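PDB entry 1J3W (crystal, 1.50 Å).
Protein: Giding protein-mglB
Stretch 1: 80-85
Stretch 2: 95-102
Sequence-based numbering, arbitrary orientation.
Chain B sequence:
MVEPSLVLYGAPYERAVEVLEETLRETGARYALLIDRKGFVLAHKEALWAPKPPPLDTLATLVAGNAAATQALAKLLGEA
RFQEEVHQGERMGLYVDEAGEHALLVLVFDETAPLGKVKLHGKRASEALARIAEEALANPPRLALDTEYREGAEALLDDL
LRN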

# COMPACT_ATOMS: atom_id res chain seq x y z
N ALA B 80 8.83 3.62 12.73
CA ALA B 80 8.33 4.71 11.90
C ALA B 80 8.16 4.13 10.50
O ALA B 80 7.20 4.43 9.79
CB ALA B 80 9.31 5.86 11.88
N ARG B 81 9.11 3.28 10.11
CA ARG B 81 9.09 2.63 8.81
C ARG B 81 10.20 1.60 8.78
O ARG B 81 11.08 1.60 9.65
CB ARG B 81 9.27 3.66 7.70
CG ARG B 81 10.59 4.41 7.72
CD ARG B 81 10.50 5.65 6.83
NE ARG B 81 11.79 6.30 6.65
CZ ARG B 81 11.95 7.48 6.05
NH1 ARG B 81 10.90 8.14 5.58
NH2 ARG B 81 13.17 7.99 5.91
N PHE B 82 10.16 0.70 7.81
CA PHE B 82 11.21 -0.30 7.70
C PHE B 82 12.36 0.33 6.94
O PHE B 82 12.16 0.98 5.92
CB PHE B 82 10.69 -1.53 6.94
CG PHE B 82 9.64 -2.29 7.69
CD1 PHE B 82 9.93 -2.90 8.90
CD2 PHE B 82 8.35 -2.40 7.17
CE1 PHE B 82 8.95 -3.61 9.60
CE2 PHE B 82 7.37 -3.10 7.86
CZ PHE B 82 7.67 -3.71 9.07
N GLN B 83 13.57 0.14 7.45
CA GLN B 83 14.75 0.71 6.81
C GLN B 83 15.30 -0.20 5.72
O GLN B 83 15.73 0.28 4.67
CB GLN B 83 15.84 0.98 7.85
CG GLN B 83 15.63 2.21 8.72
CD GLN B 83 14.43 2.09 9.64
OE1 GLN B 83 14.28 1.09 10.35
NE2 GLN B 83 13.58 3.11 9.65
N GLU B 84 15.29 -1.50 5.97
CA GLU B 84 15.82 -2.47 5.03
C GLU B 84 14.77 -3.52 4.70
O GLU B 84 14.07 -4.00 5.58
CB GLU B 84 17.05 -3.15 5.65
CG GLU B 84 17.85 -4.05 4.73
CD GLU B 84 19.05 -4.64 5.44
OE1 GLU B 84 18.86 -5.28 6.50
OE2 GLU B 84 20.19 -4.47 4.95
N GLU B 85 14.66 -3.88 3.42
CA GLU B 85 13.69 -4.87 2.99
C GLU B 85 14.28 -5.78 1.92
O GLU B 85 14.99 -5.31 1.02
CB GLU B 85 12.44 -4.20 2.41
CG GLU B 85 11.59 -3.42 3.42
CD GLU B 85 10.29 -2.90 2.82
OE1 GLU B 85 9.85 -3.44 1.78
OE2 GLU B 85 9.70 -1.96 3.39
N TYR B 95 16.52 -5.95 -3.10
CA TYR B 95 17.05 -5.43 -1.85
C TYR B 95 16.83 -3.93 -1.87
O TYR B 95 17.21 -3.25 -2.83
CB TYR B 95 18.55 -5.70 -1.74
CG TYR B 95 19.22 -5.06 -0.54
CD1 TYR B 95 19.20 -5.68 0.70
CD2 TYR B 95 19.85 -3.82 -0.65
CE1 TYR B 95 19.81 -5.10 1.81
CE2 TYR B 95 20.46 -3.23 0.45
CZ TYR B 95 20.43 -3.87 1.68
OH TYR B 95 21.01 -3.28 2.78
N VAL B 96 16.20 -3.41 -0.82
CA VAL B 96 15.95 -1.98 -0.71
C VAL B 96 16.40 -1.52 0.67
O VAL B 96 16.09 -2.15 1.68
CB VAL B 96 14.46 -1.65 -0.88
CG1 VAL B 96 14.24 -0.15 -0.79
CG2 VAL B 96 13.96 -2.17 -2.22
N ASP B 97 17.16 -0.42 0.71
CA ASP B 97 17.63 0.10 1.99
C ASP B 97 17.59 1.62 1.94
O ASP B 97 17.83 2.23 0.89
CB ASP B 97 19.05 -0.40 2.27
CG ASP B 97 19.49 -0.13 3.71
OD1 ASP B 97 18.62 0.02 4.59
OD2 ASP B 97 20.71 -0.09 3.95
N GLU B 98 17.27 2.23 3.06
CA GLU B 98 17.21 3.68 3.13
C GLU B 98 18.58 4.30 2.92
O GLU B 98 19.58 3.83 3.48
CB GLU B 98 16.67 4.13 4.49
CG GLU B 98 15.16 4.11 4.60
CD GLU B 98 14.67 4.70 5.91
OE1 GLU B 98 15.18 5.76 6.31
OE2 GLU B 98 13.77 4.10 6.53
N ALA B 99 18.62 5.34 2.10
CA ALA B 99 19.86 6.07 1.83
C ALA B 99 19.54 7.48 2.32
O ALA B 99 19.30 8.39 1.53
CB ALA B 99 20.16 6.08 0.34
N GLY B 100 19.53 7.64 3.64
CA GLY B 100 19.21 8.93 4.20
C GLY B 100 17.70 9.00 4.36
O GLY B 100 17.00 8.02 4.10
N GLU B 101 17.20 10.15 4.77
CA GLU B 101 15.77 10.31 4.99
C GLU B 101 14.90 10.44 3.74
O GLU B 101 13.70 10.19 3.80
CB GLU B 101 15.52 11.53 5.89
CG GLU B 101 16.01 11.34 7.31
CD GLU B 101 15.33 10.17 7.99
OE1 GLU B 101 14.08 10.19 8.10
OE2 GLU B 101 16.03 9.23 8.42
N HIS B 102 15.50 10.82 2.61
CA HIS B 102 14.69 11.02 1.41
C HIS B 102 15.02 10.18 0.19
O HIS B 102 14.51 10.47 -0.90
CB HIS B 102 14.73 12.50 1.02
CG HIS B 102 14.40 13.43 2.14
ND1 HIS B 102 15.36 13.93 3.00
CD2 HIS B 102 13.22 13.92 2.58
CE1 HIS B 102 14.78 14.69 3.91
NE2 HIS B 102 13.48 14.70 3.67
O HOH W 1 11.41 11.03 4.80
O HOH W 2 13.74 0.08 2.67

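Where two antiparallel strands meet, the backbone usually sets the register and the side chains extend the contact beyond the point where the ladder stops. The pairing of residues 80-85 with 95-102 in this protein is a compact example, burying 473 Å² in all.

At Tyr95 the contact is made mainly by the end of the side chain. Its CA-to-CB bond points sideways, yet the long ring carries the hydroxyl to the acidic end of Glu84, and Tyr95 OH donates a short hydrogen bond of 2.6 Å to Glu84 OE2, which lies at the ring edge, near its plane. The Glu84 side chain is extended (chi1 and chi2 both t), which brings its carboxylate to the hydroxyl. Along the backbone, Tyr95 CA approaches Glu85 O at 3.5 Å in a CA-H...O contact.

Val96 supplies the regular part of the ladder. Opposite Glu85 it forms the hydrogen-bonded pair: Val96 N donates to Glu85 O at 2.9 Å, and Glu85 N donates to Val96 O at 2.8 Å, both nearly straight. The same carbonyl also receives a CA-H...O contact, Glu84 CA to Val96 O at 3.4 Å. The side chains of Val96 and Glu85 share one face of the sheet.

Asp97 and Glu84 alternate with that pair, as antiparallel geometry demands. Theirs is the non-hydrogen-bonded pair, its CA atoms only 4.4 Å apart against 5.2 Å for Val96 and Glu85, and its side chains lie on the other face. Here the backbone offers a CA-H...O contact instead, Asp97 CA to Gln83 O at 3.3 Å. Two like charges also come near each other, Glu84 OE2 and Asp97 OD2 being 4.5 Å apart; both oxygens of Asp97 are hydrogen-bonded elsewhere in the structure.

Glu98 joins backbone and side-chain bonding. Its amide continues the pattern, Glu98 N donating to Gln83 O at 3.0 Å, while its carboxylate meets Arg81 in a two-pronged salt bridge: Arg81 NE to Glu98 OE2 and Arg81 NH2 to Glu98 OE1, each 3.0 Å. A weak hydrogen bond from Gln83 NE2 to Glu98 OE2, 3.3 Å, adds to the cluster.

Beyond Ala99 and Gly100 the chain returns to the same guanidinium at Glu101. Arg81 NH2 donates to Glu101 O at 3.1 Å, and a water links Arg81 NH1 (3.0 Å) to Glu101 O (2.6 Å). The Glu101 carboxylate contributes charge alone: its OE1 is 3.2 Å from Arg81 NH2 but well out of the guanidinium plane. One arginine thus gathers two separate parts of the neighbouring stretch.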